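Local coordinates for nitrate regulatory protein (Klebsiella oxytoca, PDB 4AKK) that responds to nitrate and nitrite and binds the terminator site of the nasF leader RNA to bring about transcription antitermination, at residues K368-E371 and K372-V376; W389-L392 and R393-M397; R402-E405 and I406-L410; A409-T412 and V413-L416. All coordinates share one frame; numbering follows the deposited sequence.

Interaction 1: residues K368-E371 and K372-V376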
ATOM      1  N   LYS A 368      10.530  17.123  10.195  1.00 35.22           N
ATOM      2  CA  LYS A 368      11.889  17.345   9.698  1.00 38.91           C
ATOM      3  C   LYS A 368      11.852  17.665   8.203  1.00 36.65           C
ATOM      4  O   LYS A 368      12.543  18.567   7.715  1.00 37.26           O
ATOM      5  CB  LYS A 368      12.769  16.109   9.931  1.00 37.25           C
ATOM      6  CG  LYS A 368      14.184  16.269   9.366  1.00 37.45           C
ATOM      7  CD  LYS A 368      14.643  15.022   8.626  1.00 50.00           C
ATOM      8  CE  LYS A 368      14.690  13.817   9.544  1.00 53.29           C
ATOM      9  NZ  LYS A 368      15.594  12.760   9.022  1.00 56.57           N
ATOM     10  N   LEU A 369      11.045  16.912   7.476  1.00 34.72           N
ATOM     11  CA  LEU A 369      10.855  17.168   6.056  1.00 33.11           C
ATOM     12  C   LEU A 369      10.240  18.533   5.797  1.00 31.36           C
ATOM     13  O   LEU A 369      10.668  19.251   4.892  1.00 30.54           O
ATOM     14  CB  LEU A 369       9.993  16.076   5.446  1.00 35.33           C
ATOM     15  CG  LEU A 369      10.681  14.721   5.520  1.00 38.41           C
ATOM     16  CD1 LEU A 369       9.721  13.589   5.174  1.00 35.09           C
ATOM     17  CD2 LEU A 369      11.897  14.718   4.605  1.00 41.94           C
ATOM     18  N   ILE A 370       9.240  18.894   6.601  1.00 31.88           N
ATOM     19  CA  ILE A 370       8.582  20.180   6.460  1.00 26.58           C
ATOM     20  C   ILE A 370       9.522  21.341   6.793  1.00 33.33           C
ATOM     21  O   ILE A 370       9.477  22.390   6.148  1.00 32.03           O
ATOM     22  CB  ILE A 370       7.308  20.269   7.332  1.00 29.99           C
ATOM     23  CG1 ILE A 370       6.218  19.342   6.775  1.00 34.43           C
ATOM     24  CG2 ILE A 370       6.796  21.680   7.351  1.00 27.43           C
ATOM     25  CD1 ILE A 370       5.140  18.958   7.783  1.00 31.13           C
ATOM     26  N   GLU A 371      10.371  21.156   7.803  1.00 34.52           N
ATOM     27  CA  GLU A 371      11.348  22.184   8.157  1.00 38.02           C
ATOM     28  C   GLU A 371      12.341  22.409   7.010  1.00 36.30           C
ATOM     29  O   GLU A 371      12.604  23.547   6.613  1.00 39.35           O
ATOM     30  CB  GLU A 371      12.076  21.830   9.457  1.00 38.91           C
ATOM     31  CG  GLU A 371      11.190  21.891  10.708  1.00 39.08           C
ATOM     32  CD  GLU A 371      10.567  23.255  10.915  1.00 44.73           C
ATOM     33  OE1 GLU A 371      11.173  24.262  10.488  1.00 46.87           O
ATOM     34  OE2 GLU A 371       9.468  23.322  11.500  1.00 57.43           O
ATOM     35  N   LYS A 372      12.877  21.317   6.476  1.00 35.00           N
ATOM     36  CA  LYS A 372      13.709  21.384   5.268  1.00 37.68           C
ATOM     37  C   LYS A 372      13.037  22.109   4.087  1.00 36.28           C
ATOM     38  O   LYS A 372      13.635  22.988   3.461  1.00 36.56           O
ATOM     39  CB  LYS A 372      14.115  19.983   4.832  1.00 38.55           C
ATOM     40  CG  LYS A 372      15.185  19.316   5.681  1.00 44.15           C
ATOM     41  CD  LYS A 372      15.323  17.850   5.263  1.00 51.02           C
ATOM     42  CE  LYS A 372      16.542  17.176   5.870  1.00 62.36           C
ATOM     43  NZ  LYS A 372      17.759  17.380   5.037  1.00 79.35           N
ATOM     44  N   ALA A 373      11.804  21.738   3.760  1.00 36.01           N
ATOM     45  CA  ALA A 373      11.090  22.446   2.694  1.00 32.47           C
ATOM     46  C   ALA A 373      10.946  23.940   3.000  1.00 39.28           C
ATOM     47  O   ALA A 373      11.068  24.780   2.104  1.00 36.53           O
ATOM     48  CB  ALA A 373       9.739  21.818   2.427  1.00 26.69           C
ATOM     49  N   LYS A 374      10.681  24.271   4.262  1.00 36.57           N
ATOM     50  CA  LYS A 374      10.600  25.672   4.666  1.00 40.63           C
ATOM     51  C   LYS A 374      11.915  26.402   4.386  1.00 41.72           C
ATOM     52  O   LYS A 374      11.920  27.493   3.814  1.00 40.52           O
ATOM     53  CB  LYS A 374      10.228  25.799   6.141  1.00 37.57           C
ATOM     54  CG  LYS A 374       8.733  25.716   6.412  1.00 42.27           C
ATOM     55  CD  LYS A 374       8.449  25.457   7.895  1.00 44.27           C
ATOM     56  CE  LYS A 374       9.242  26.399   8.797  1.00 45.79           C
ATOM     57  NZ  LYS A 374       9.040  26.096  10.250  1.00 51.38           N
ATOM     58  N   SER A 375      13.024  25.793   4.788  1.00 39.67           N
ATOM     59  CA  SER A 375      14.343  26.368   4.532  1.00 46.43           C
ATOM     60  C   SER A 375      14.570  26.616   3.046  1.00 45.01           C
ATOM     61  O   SER A 375      15.141  27.635   2.667  1.00 47.16           O
ATOM     62  CB  SER A 375      15.441  25.467   5.085  1.00 44.72           C
ATOM     63  OG  SER A 375      15.157  25.131   6.431  1.00 51.17           O
ATOM     64  N   VAL A 376      14.122  25.686   2.208  1.00 42.54           N
ATOM     65  CA  VAL A 376      14.273  25.847   0.766  1.00 41.02           C
ATOM     66  C   VAL A 376      13.581  27.115   0.290  1.00 47.45           C
ATOM     67  O   VAL A 376      14.140  27.874  -0.500  1.00 48.63           O
ATOM     68  CB  VAL A 376      13.729  24.634  -0.021  1.00 38.38           C
ATOM     69  CG1 VAL A 376      13.557  24.991  -1.499  1.00 43.36           C
ATOM     70  CG2 VAL A 376      14.659  23.430   0.148  1.00 42.52           C
TER

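Interaction 2: residues W389-L392 and R393-M397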
ATOM      1  N   TRP A 389       5.858  28.486   5.866  1.00 39.83           N
ATOM      2  CA  TRP A 389       4.929  27.481   6.357  1.00 41.37           C
ATOM      3  C   TRP A 389       3.559  27.677   5.717  1.00 38.62           C
ATOM      4  O   TRP A 389       2.930  26.718   5.267  1.00 39.55           O
ATOM      5  CB  TRP A 389       4.833  27.526   7.885  1.00 38.79           C
ATOM      6  CG  TRP A 389       4.007  26.410   8.457  1.00 38.32           C
ATOM      7  CD1 TRP A 389       4.445  25.163   8.817  1.00 37.73           C
ATOM      8  CD2 TRP A 389       2.601  26.437   8.727  1.00 31.95           C
ATOM      9  NE1 TRP A 389       3.392  24.408   9.290  1.00 36.77           N
ATOM     10  CE2 TRP A 389       2.250  25.168   9.248  1.00 36.94           C
ATOM     11  CE3 TRP A 389       1.600  27.410   8.574  1.00 36.53           C
ATOM     12  CZ2 TRP A 389       0.938  24.848   9.624  1.00 37.73           C
ATOM     13  CZ3 TRP A 389       0.296  27.095   8.953  1.00 36.39           C
ATOM     14  CH2 TRP A 389      -0.023  25.823   9.471  1.00 36.06           C
ATOM     15  N   GLN A 390       3.106  28.922   5.653  1.00 42.91           N
ATOM     16  CA  GLN A 390       1.805  29.209   5.062  1.00 41.03           C
ATOM     17  C   GLN A 390       1.769  28.785   3.601  1.00 42.15           C
ATOM     18  O   GLN A 390       0.775  28.231   3.139  1.00 43.83           O
ATOM     19  CB  GLN A 390       1.452  30.691   5.207  1.00 43.61           C
ATOM     20  CG  GLN A 390       1.198  31.131   6.645  1.00 43.50           C
ATOM     21  CD  GLN A 390      -0.130  30.621   7.218  1.00 43.22           C
ATOM     22  OE1 GLN A 390      -1.042  30.206   6.345  1.00 51.05           O
ATOM     23  NE2 GLN A 390      -0.325  30.606   8.438  1.00 47.67           N
ATOM     24  N   ALA A 391       2.862  29.028   2.878  1.00 44.87           N
ATOM     25  CA  ALA A 391       2.945  28.638   1.465  1.00 38.71           C
ATOM     26  C   ALA A 391       2.747  27.131   1.283  1.00 41.31           C
ATOM     27  O   ALA A 391       2.005  26.693   0.408  1.00 41.15           O
ATOM     28  CB  ALA A 391       4.268  29.073   0.872  1.00 37.03           C
ATOM     29  N   LEU A 392       3.416  26.347   2.120  1.00 42.48           N
ATOM     30  CA  LEU A 392       3.309  24.893   2.073  1.00 40.84           C
ATOM     31  C   LEU A 392       1.877  24.417   2.372  1.00 37.64           C
ATOM     32  O   LEU A 392       1.338  23.557   1.670  1.00 38.45           O
ATOM     33  CB  LEU A 392       4.319  24.271   3.054  1.00 36.30           C
ATOM     34  CG  LEU A 392       5.802  24.524   2.720  1.00 36.31           C
ATOM     35  CD1 LEU A 392       6.733  24.127   3.861  1.00 34.24           C
ATOM     36  CD2 LEU A 392       6.220  23.808   1.451  1.00 32.58           C
ATOM     37  N   ARG A 393       1.271  24.978   3.417  1.00 35.80           N
ATOM     38  CA  ARG A 393      -0.111  24.656   3.790  1.00 40.51           C
ATOM     39  C   ARG A 393      -1.065  25.022   2.662  1.00 43.46           C
ATOM     40  O   ARG A 393      -2.002  24.274   2.347  1.00 41.97           O
ATOM     41  CB  ARG A 393      -0.500  25.354   5.107  1.00 38.41           C
ATOM     42  CG  ARG A 393      -2.007  25.642   5.314  1.00 50.29           C
ATOM     43  CD  ARG A 393      -2.847  24.392   5.616  1.00 54.43           C
ATOM     44  NE  ARG A 393      -4.233  24.715   5.975  1.00 45.81           N
ATOM     45  CZ  ARG A 393      -5.171  23.822   6.289  1.00 54.70           C
ATOM     46  NH1 ARG A 393      -4.890  22.529   6.278  1.00 43.59           N
ATOM     47  NH2 ARG A 393      -6.402  24.223   6.620  1.00 55.81           N
ATOM     48  N   LYS A 394      -0.803  26.161   2.029  1.00 40.77           N
ATOM     49  CA  LYS A 394      -1.619  26.595   0.905  1.00 44.75           C
ATOM     50  C   LYS A 394      -1.537  25.595  -0.238  1.00 44.63           C
ATOM     51  O   LYS A 394      -2.564  25.173  -0.763  1.00 41.12           O
ATOM     52  CB  LYS A 394      -1.202  27.986   0.423  1.00 47.41           C
ATOM     53  CG  LYS A 394      -2.040  28.496  -0.749  1.00 56.48           C
ATOM     54  CD  LYS A 394      -1.657  29.917  -1.145  1.00 62.22           C
ATOM     55  CE  LYS A 394      -0.139  30.096  -1.193  1.00 63.83           C
ATOM     56  NZ  LYS A 394       0.537  29.176  -2.161  1.00 65.65           N
ATOM     57  N   MET A 395      -0.320  25.214  -0.626  1.00 43.05           N
ATOM     58  CA  MET A 395      -0.156  24.249  -1.718  1.00 40.61           C
ATOM     59  C   MET A 395      -0.850  22.923  -1.398  1.00 36.61           C
ATOM     60  O   MET A 395      -1.358  22.257  -2.288  1.00 37.60           O
ATOM     61  CB  MET A 395       1.324  24.019  -2.052  1.00 40.47           C
ATOM     62  CG  MET A 395       1.871  24.899  -3.182  1.00 49.27           C
ATOM     63  SD  MET A 395       3.661  24.724  -3.450  1.00 49.24           S
ATOM     64  CE  MET A 395       4.244  25.648  -2.044  1.00 33.42           C
ATOM     65  N   ALA A 396      -0.886  22.564  -0.116  1.00 36.50           N
ATOM     66  CA  ALA A 396      -1.468  21.297   0.315  1.00 35.64           C
ATOM     67  C   ALA A 396      -2.986  21.287   0.157  1.00 40.05           C
ATOM     68  O   ALA A 396      -3.549  20.279  -0.236  1.00 34.69           O
ATOM     69  CB  ALA A 396      -1.086  20.999   1.754  1.00 32.13           C
ATOM     70  N   MET A 397      -3.631  22.404   0.498  1.00 38.16           N
ATOM     71  CA  MET A 397      -5.065  22.585   0.299  1.00 43.15           C
ATOM     72  C   MET A 397      -5.381  22.538  -1.189  1.00 41.20           C
ATOM     73  O   MET A 397      -6.261  21.797  -1.624  1.00 39.10           O
ATOM     74  CB  MET A 397      -5.545  23.932   0.869  1.00 42.46           C
ATOM     75  CG  MET A 397      -5.440  24.100   2.397  1.00 49.01           C
ATOM     76  SD  MET A 397      -6.173  25.630   3.071  1.00 46.03           S
ATOM     77  CE  MET A 397      -5.025  26.875   2.508  1.00 45.66           C
TER

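Interaction 3: residues R402-E405 and I406-L410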
ATOM      1  N   ARG A 402      -1.208  16.196   1.813  1.00 37.33           N
ATOM      2  CA  ARG A 402      -0.756  16.557   3.148  1.00 36.50           C
ATOM      3  C   ARG A 402       0.443  17.483   2.995  1.00 32.83           C
ATOM      4  O   ARG A 402       1.101  17.469   1.963  1.00 32.12           O
ATOM      5  CB  ARG A 402      -0.379  15.316   3.947  1.00 40.25           C
ATOM      6  CG  ARG A 402      -1.443  14.214   3.993  1.00 43.82           C
ATOM      7  CD  ARG A 402      -0.874  12.989   4.721  1.00 47.05           C
ATOM      8  NE  ARG A 402      -0.537  13.314   6.105  1.00 41.84           N
ATOM      9  CZ  ARG A 402       0.415  12.720   6.820  1.00 48.96           C
ATOM     10  NH1 ARG A 402       1.154  11.748   6.291  1.00 43.72           N
ATOM     11  NH2 ARG A 402       0.631  13.110   8.071  1.00 41.72           N
ATOM     12  N   MET A 403       0.700  18.311   4.003  1.00 35.55           N
ATOM     13  CA  MET A 403       1.865  19.200   3.999  1.00 33.60           C
ATOM     14  C   MET A 403       3.177  18.420   3.819  1.00 28.83           C
ATOM     15  O   MET A 403       4.082  18.880   3.139  1.00 26.48           O
ATOM     16  CB  MET A 403       1.923  20.052   5.287  1.00 26.73           C
ATOM     17  CG  MET A 403       0.933  21.261   5.360  1.00 33.62           C
ATOM     18  SD  MET A 403       1.179  22.358   6.809  1.00 24.10           S
ATOM     19  CE  MET A 403       2.763  23.091   6.421  1.00 30.21           C
ATOM     20  N   VAL A 404       3.287  17.242   4.428  1.00 28.08           N
ATOM     21  CA  VAL A 404       4.527  16.484   4.304  1.00 29.82           C
ATOM     22  C   VAL A 404       4.737  15.986   2.877  1.00 29.70           C
ATOM     23  O   VAL A 404       5.877  15.890   2.414  1.00 31.97           O
ATOM     24  CB  VAL A 404       4.641  15.324   5.323  1.00 33.50           C
ATOM     25  CG1 VAL A 404       3.537  14.292   5.119  1.00 27.80           C
ATOM     26  CG2 VAL A 404       6.036  14.687   5.240  1.00 31.58           C
ATOM     27  N   GLU A 405       3.639  15.709   2.175  1.00 33.95           N
ATOM     28  CA  GLU A 405       3.696  15.318   0.759  1.00 35.30           C
ATOM     29  C   GLU A 405       4.137  16.484  -0.116  1.00 30.16           C
ATOM     30  O   GLU A 405       4.933  16.314  -1.020  1.00 30.81           O
ATOM     31  CB  GLU A 405       2.347  14.774   0.280  1.00 31.02           C
ATOM     32  CG  GLU A 405       1.956  13.452   0.916  1.00 37.38           C
ATOM     33  CD  GLU A 405       0.495  13.090   0.667  1.00 48.57           C
ATOM     34  OE1 GLU A 405      -0.320  14.015   0.455  1.00 43.63           O
ATOM     35  OE2 GLU A 405       0.159  11.883   0.689  1.00 55.30           O
ATOM     36  N   ILE A 406       3.623  17.674   0.165  1.00 33.24           N
ATOM     37  CA  ILE A 406       4.095  18.874  -0.516  1.00 32.22           C
ATOM     38  C   ILE A 406       5.577  19.060  -0.260  1.00 29.58           C
ATOM     39  O   ILE A 406       6.330  19.405  -1.162  1.00 29.57           O
ATOM     40  CB  ILE A 406       3.380  20.139   0.009  1.00 35.95           C
ATOM     41  CG1 ILE A 406       1.873  20.059  -0.252  1.00 30.34           C
ATOM     42  CG2 ILE A 406       4.018  21.400  -0.588  1.00 31.86           C
ATOM     43  CD1 ILE A 406       1.502  19.748  -1.707  1.00 26.97           C
ATOM     44  N   ALA A 407       5.984  18.848   0.990  1.00 28.76           N
ATOM     45  CA  ALA A 407       7.369  19.046   1.388  1.00 25.19           C
ATOM     46  C   ALA A 407       8.282  18.089   0.652  1.00 28.29           C
ATOM     47  O   ALA A 407       9.351  18.482   0.168  1.00 27.29           O
ATOM     48  CB  ALA A 407       7.529  18.860   2.901  1.00 28.96           C
ATOM     49  N   ARG A 408       7.862  16.826   0.600  1.00 30.10           N
ATOM     50  CA  ARG A 408       8.590  15.794  -0.105  1.00 29.42           C
ATOM     51  C   ARG A 408       8.673  16.144  -1.575  1.00 32.45           C
ATOM     52  O   ARG A 408       9.730  16.011  -2.176  1.00 31.18           O
ATOM     53  CB  ARG A 408       7.924  14.434   0.067  1.00 34.04           C
ATOM     54  CG  ARG A 408       8.213  13.774   1.397  1.00 43.18           C
ATOM     55  CD  ARG A 408       7.810  12.302   1.396  1.00 45.09           C
ATOM     56  NE  ARG A 408       8.013  11.699   2.707  1.00 48.37           N
ATOM     57  CZ  ARG A 408       7.033  11.314   3.519  1.00 49.41           C
ATOM     58  NH1 ARG A 408       5.768  11.443   3.150  1.00 44.00           N
ATOM     59  NH2 ARG A 408       7.323  10.785   4.700  1.00 56.75           N
ATOM     60  N   ALA A 409       7.567  16.599  -2.159  1.00 29.58           N
ATOM     61  CA  ALA A 409       7.597  16.975  -3.569  1.00 32.06           C
ATOM     62  C   ALA A 409       8.666  18.035  -3.841  1.00 34.44           C
ATOM     63  O   ALA A 409       9.403  17.934  -4.810  1.00 32.25           O
ATOM     64  CB  ALA A 409       6.224  17.456  -4.052  1.00 27.84           C
ATOM     65  N   LEU A 410       8.754  19.044  -2.982  1.00 29.36           N
ATOM     66  CA  LEU A 410       9.698  20.143  -3.209  1.00 33.35           C
ATOM     67  C   LEU A 410      11.165  19.724  -3.050  1.00 37.97           C
ATOM     68  O   LEU A 410      12.029  20.191  -3.790  1.00 34.94           O
ATOM     69  CB  LEU A 410       9.382  21.341  -2.307  1.00 32.46           C
ATOM     70  CG  LEU A 410      10.374  22.512  -2.272  1.00 38.55           C
ATOM     71  CD1 LEU A 410      10.589  23.096  -3.659  1.00 39.91           C
ATOM     72  CD2 LEU A 410       9.910  23.599  -1.299  1.00 35.01           C
TER

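Interaction 4: residues A409-T412 and V413-L416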
ATOM      1  N   ALA A 409       7.567  16.599  -2.159  1.00 29.58           N
ATOM      2  CA  ALA A 409       7.597  16.975  -3.569  1.00 32.06           C
ATOM      3  C   ALA A 409       8.666  18.035  -3.841  1.00 34.44           C
ATOM      4  O   ALA A 409       9.403  17.934  -4.810  1.00 32.25           O
ATOM      5  CB  ALA A 409       6.224  17.456  -4.052  1.00 27.84           C
ATOM      6  N   LEU A 410       8.754  19.044  -2.982  1.00 29.36           N
ATOM      7  CA  LEU A 410       9.698  20.143  -3.209  1.00 33.35           C
ATOM      8  C   LEU A 410      11.165  19.724  -3.050  1.00 37.97           C
ATOM      9  O   LEU A 410      12.029  20.191  -3.790  1.00 34.94           O
ATOM     10  CB  LEU A 410       9.382  21.341  -2.307  1.00 32.46           C
ATOM     11  CG  LEU A 410      10.374  22.512  -2.272  1.00 38.55           C
ATOM     12  CD1 LEU A 410      10.589  23.096  -3.659  1.00 39.91           C
ATOM     13  CD2 LEU A 410       9.910  23.599  -1.299  1.00 35.01           C
ATOM     14  N   LEU A 411      11.440  18.851  -2.084  1.00 32.71           N
ATOM     15  CA  LEU A 411      12.797  18.352  -1.873  1.00 33.73           C
ATOM     16  C   LEU A 411      13.218  17.438  -3.027  1.00 35.15           C
ATOM     17  O   LEU A 411      14.393  17.363  -3.387  1.00 36.87           O
ATOM     18  CB  LEU A 411      12.901  17.608  -0.536  1.00 30.71           C
ATOM     19  CG  LEU A 411      12.589  18.409   0.731  1.00 33.89           C
ATOM     20  CD1 LEU A 411      12.451  17.481   1.929  1.00 35.35           C
ATOM     21  CD2 LEU A 411      13.653  19.458   0.983  1.00 35.47           C
ATOM     22  N   THR A 412      12.246  16.749  -3.608  1.00 32.62           N
ATOM     23  CA  THR A 412      12.510  15.879  -4.741  1.00 32.69           C
ATOM     24  C   THR A 412      13.021  16.644  -5.962  1.00 33.89           C
ATOM     25  O   THR A 412      13.831  16.129  -6.725  1.00 35.26           O
ATOM     26  CB  THR A 412      11.266  15.070  -5.130  1.00 34.22           C
ATOM     27  OG1 THR A 412      10.878  14.243  -4.024  1.00 33.73           O
ATOM     28  CG2 THR A 412      11.563  14.184  -6.342  1.00 31.56           C
ATOM     29  N   VAL A 413      12.553  17.869  -6.149  1.00 38.12           N
ATOM     30  CA  VAL A 413      12.930  18.627  -7.336  1.00 41.28           C
ATOM     31  C   VAL A 413      13.785  19.867  -7.046  1.00 44.39           C
ATOM     32  O   VAL A 413      13.960  20.722  -7.916  1.00 44.27           O
ATOM     33  CB  VAL A 413      11.683  19.095  -8.116  1.00 41.52           C
ATOM     34  CG1 VAL A 413      10.809  17.916  -8.507  1.00 38.09           C
ATOM     35  CG2 VAL A 413      10.904  20.100  -7.298  1.00 43.09           C
ATOM     36  N   LYS A 414      14.322  19.987  -5.841  1.00 45.82           N
ATOM     37  CA  LYS A 414      14.939  21.270  -5.477  1.00 61.78           C
ATOM     38  C   LYS A 414      16.222  21.549  -6.266  1.00 61.33           C
ATOM     39  O   LYS A 414      16.721  22.672  -6.264  1.00 71.84           O
ATOM     40  CB  LYS A 414      15.137  21.433  -3.959  1.00 45.62           C
ATOM     41  CG  LYS A 414      16.041  20.402  -3.330  1.00 53.50           C
ATOM     42  CD  LYS A 414      16.518  20.848  -1.952  1.00 41.07           C
ATOM     43  CE  LYS A 414      17.157  19.686  -1.217  1.00 52.86           C
ATOM     44  NZ  LYS A 414      18.298  19.096  -1.981  1.00 72.68           N
ATOM     45  N   ALA A 415      16.733  20.536  -6.956  1.00 54.04           N
ATOM     46  CA  ALA A 415      17.826  20.744  -7.896  1.00 61.05           C
ATOM     47  C   ALA A 415      17.430  21.753  -8.973  1.00 64.03           C
ATOM     48  O   ALA A 415      18.286  22.337  -9.625  1.00 71.98           O
ATOM     49  CB  ALA A 415      18.239  19.433  -8.530  1.00 60.40           C
ATOM     50  N   LEU A 416      16.130  21.952  -9.154  1.00 58.58           N
ATOM     51  CA  LEU A 416      15.624  22.929 -10.112  1.00 60.66           C
ATOM     52  C   LEU A 416      15.737  24.364  -9.600  1.00 72.24           C
ATOM     53  O   LEU A 416      15.909  25.296 -10.384  1.00 80.82           O
ATOM     54  CB  LEU A 416      14.173  22.624 -10.463  1.00 60.80           C
ATOM     55  CG  LEU A 416      13.962  21.434 -11.390  1.00 55.24           C
ATOM     56  CD1 LEU A 416      12.485  21.131 -11.506  1.00 56.65           C
ATOM     57  CD2 LEU A 416      14.551  21.740 -12.745  1.00 47.75           C
TER

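Interaction 1: residues K368-E371 and K372-V376
A salt bridge between side chains one turn apart, Glu-371 and Lys-374, sits on helix 360-380, one of the three helices bundled together in the ANTAR RNA-binding domain. Lys-374 NZ lies 2.8 Å from Glu-371 OE1, meeting this oxygen on its syn side and 22° out of the carboxylate plane. A second, weak hydrogen bond runs from the same NZ to Glu-371 OE2 at 3.1 Å. The glutamate bends after CG and the lysine after CD (chi3 48°), which brings two side chains lying side by side together at their charged ends. The aliphatic part of the lysine is used as well: its CD passes 4.2 Å from Ile-370 CG2, a long flexible chain being suited to a place that is greasy near the helix and ionic at its tip. Next along, Glu-371 O takes two bonds from one residue, Ser-375. The backbone N of Ser-375 approaches this oxygen at 2.9 Å, while Ser-375 OG donates from above the carbonyl plane at 3.0 Å, a way of absorbing a hydroxyl that is common in helices. On the outer surface Lys-368 and Lys-372 run alongside each other and meet through methylenes, Lys-368 CD standing 4.0 Å from Lys-372 CE. Among the neighbouring helices, Lys-374 NZ also bridges to Glu-385, on helix 385-399, while Leu-369 and the small Ala-373 face helix 403-412.

Interaction 2: residues W389-L392 and R393-M397
Trp-389 lays one face of its ring over Arg-393, one turn further along helix 385-399, and both residues are buried. Arg-393 CB stands 4.3 Å above the ring plane, offset toward the rim, and CZ3 is the ring atom nearest to it. With CG anti to the backbone N (chi1 -174°), the indole leans along the helix toward that next turn. Its polar edge is also provided for, because Trp-389 NE1 bonds Gln-221 on helix 217-240; from the same helix Arg-220 makes a cation-pi contact with the ring. Beneath, Arg-393 N donates to Trp-389 O at 3.0 Å with an N-H...O angle of 170°. Met-395 forms another close piece: its chain turns back at the sulfur, so that CE rests 3.5 Å from Ala-391 O. The same methyl reaches Leu-392 CD2 at 4.4 Å, and a flexible thioether suits a place that also packs on Leu-416 of the second subunit. The other side is looser. Lys-394, exposed to solvent, bends at its last two torsions, leaving NZ 3.9 Å from Ala-391 O, too far for a bond. Apolar residues on the packed faces and a charged lysine on the solvent side are characteristic of an amphipathic helix, here the central one in sequence of the ANTAR three-helix bundle, with one flank laid against the nitrate-sensing NIT domain.

Interaction 3: residues R402-E405 and I406-L410
The guanidinium of Arg-408 carries Val-404 on one face, CG2 of the valine standing 3.8 Å above the plane and offset toward the rim. The guanidinium of Arg-402 is covered on one face by the other methyl of the same residue, Val-404 CG1, at 3.7 Å above the plane. A branched side chain thus serves two flat cations: CG1 lies over one guanidinium and CG2 over the other. Val-404 and Arg-408 lie side by side and point the same way, the arginine extended from CG to NE, which carries its head back over the valine. The third flat group, the carboxylate of Glu-405, is approached from above its plane, 37° out of it, by Arg-402 N at 2.7 Å from OE1. Arg-402 is the N-cap of helix 403-412 and Glu-405 the third residue after it, so this bond resembles the glutamate half of a capping box, Arg-402 being unable to supply the reciprocal one. The extended carboxylate chain suits the place by reaching back to the N-H of the N-cap residue. Regular helical bonding follows: Arg-402 O receives Ile-406 N at 3.1 Å. Around the helix, Ile-406 and Met-403 turn to helix 385-399, and Ala-409 meets Thr-412 of the second subunit. Arg-402 and Arg-408 keep their NH1 atoms 5.6 Å apart; Arg-402 is bridged to Glu-366, and Glu-405 OE2, 6.1 Å from Arg-408 NH1, may ease that charge at long range, while the valine that touches both supplies dispersion rather than polarity.

Interaction 4: residues A409-T412 and V413-L416
Lys-414 holds CG between its backbone N and carbonyl carbon (chi1 61°), a crowded position that folds the chain back toward the helix it has just left. CG then lies 3.5 Å from Leu-411 O, and further out Lys-414 CE passes 4.1 Å from Leu-411 CD2. The two side chains cross, with CE of the lysine touching the leucine methyl. Val-413 places CG2 between its own N and carbonyl carbon, within 3.6 Å of Ala-409 O, so that a beta-branched residue fills the ground above the last carbonyls. These contacts belong to the C-terminal end of helix 403-412, where regular bonding fails. Val-413 is the first residue to leave helical angles (phi -114°), and its N-H is shared weakly between Ala-409 O and Leu-410 O, at 3.4 Å from each. Lys-414 N comes within 3.1 Å of Leu-410 O, but at too poor an angle for a hydrogen bond. A tight turn takes over, closed by Leu-416 N on Val-413 O at 2.8 Å. Thr-412 suits its place through both branches: OG1 bonds Arg-408 O within the helix and Gln-401 of the second subunit, while CG2 stands 4.4 Å from Val-413 CG1. Leu-410 turns to Val-376 and Leu-377 of helix 360-380, and Val-413 packs on Ala-409 of the second subunit.

Overall arrangement
All four contacts run along single helices or off the end of one, and together they follow the ANTAR bundle. Interactions 1, 2 and 3 each lie on a different helix and touch one another: Ala-373 meets Ala-407, Lys-374 meets Leu-392, and Leu-392 meets Ile-406. Interaction 1 is the most exposed, and its side chains pair largely through charge. Interactions 2 and 3 are mostly buried and rely on apolar groups laid over flat ones. Interaction 4 continues from interaction 3, sharing Ala-409 and Leu-410, and gives up regular helical bonding. Interactions 2, 3 and 4 touch the second subunit, whereas interaction 1 does not.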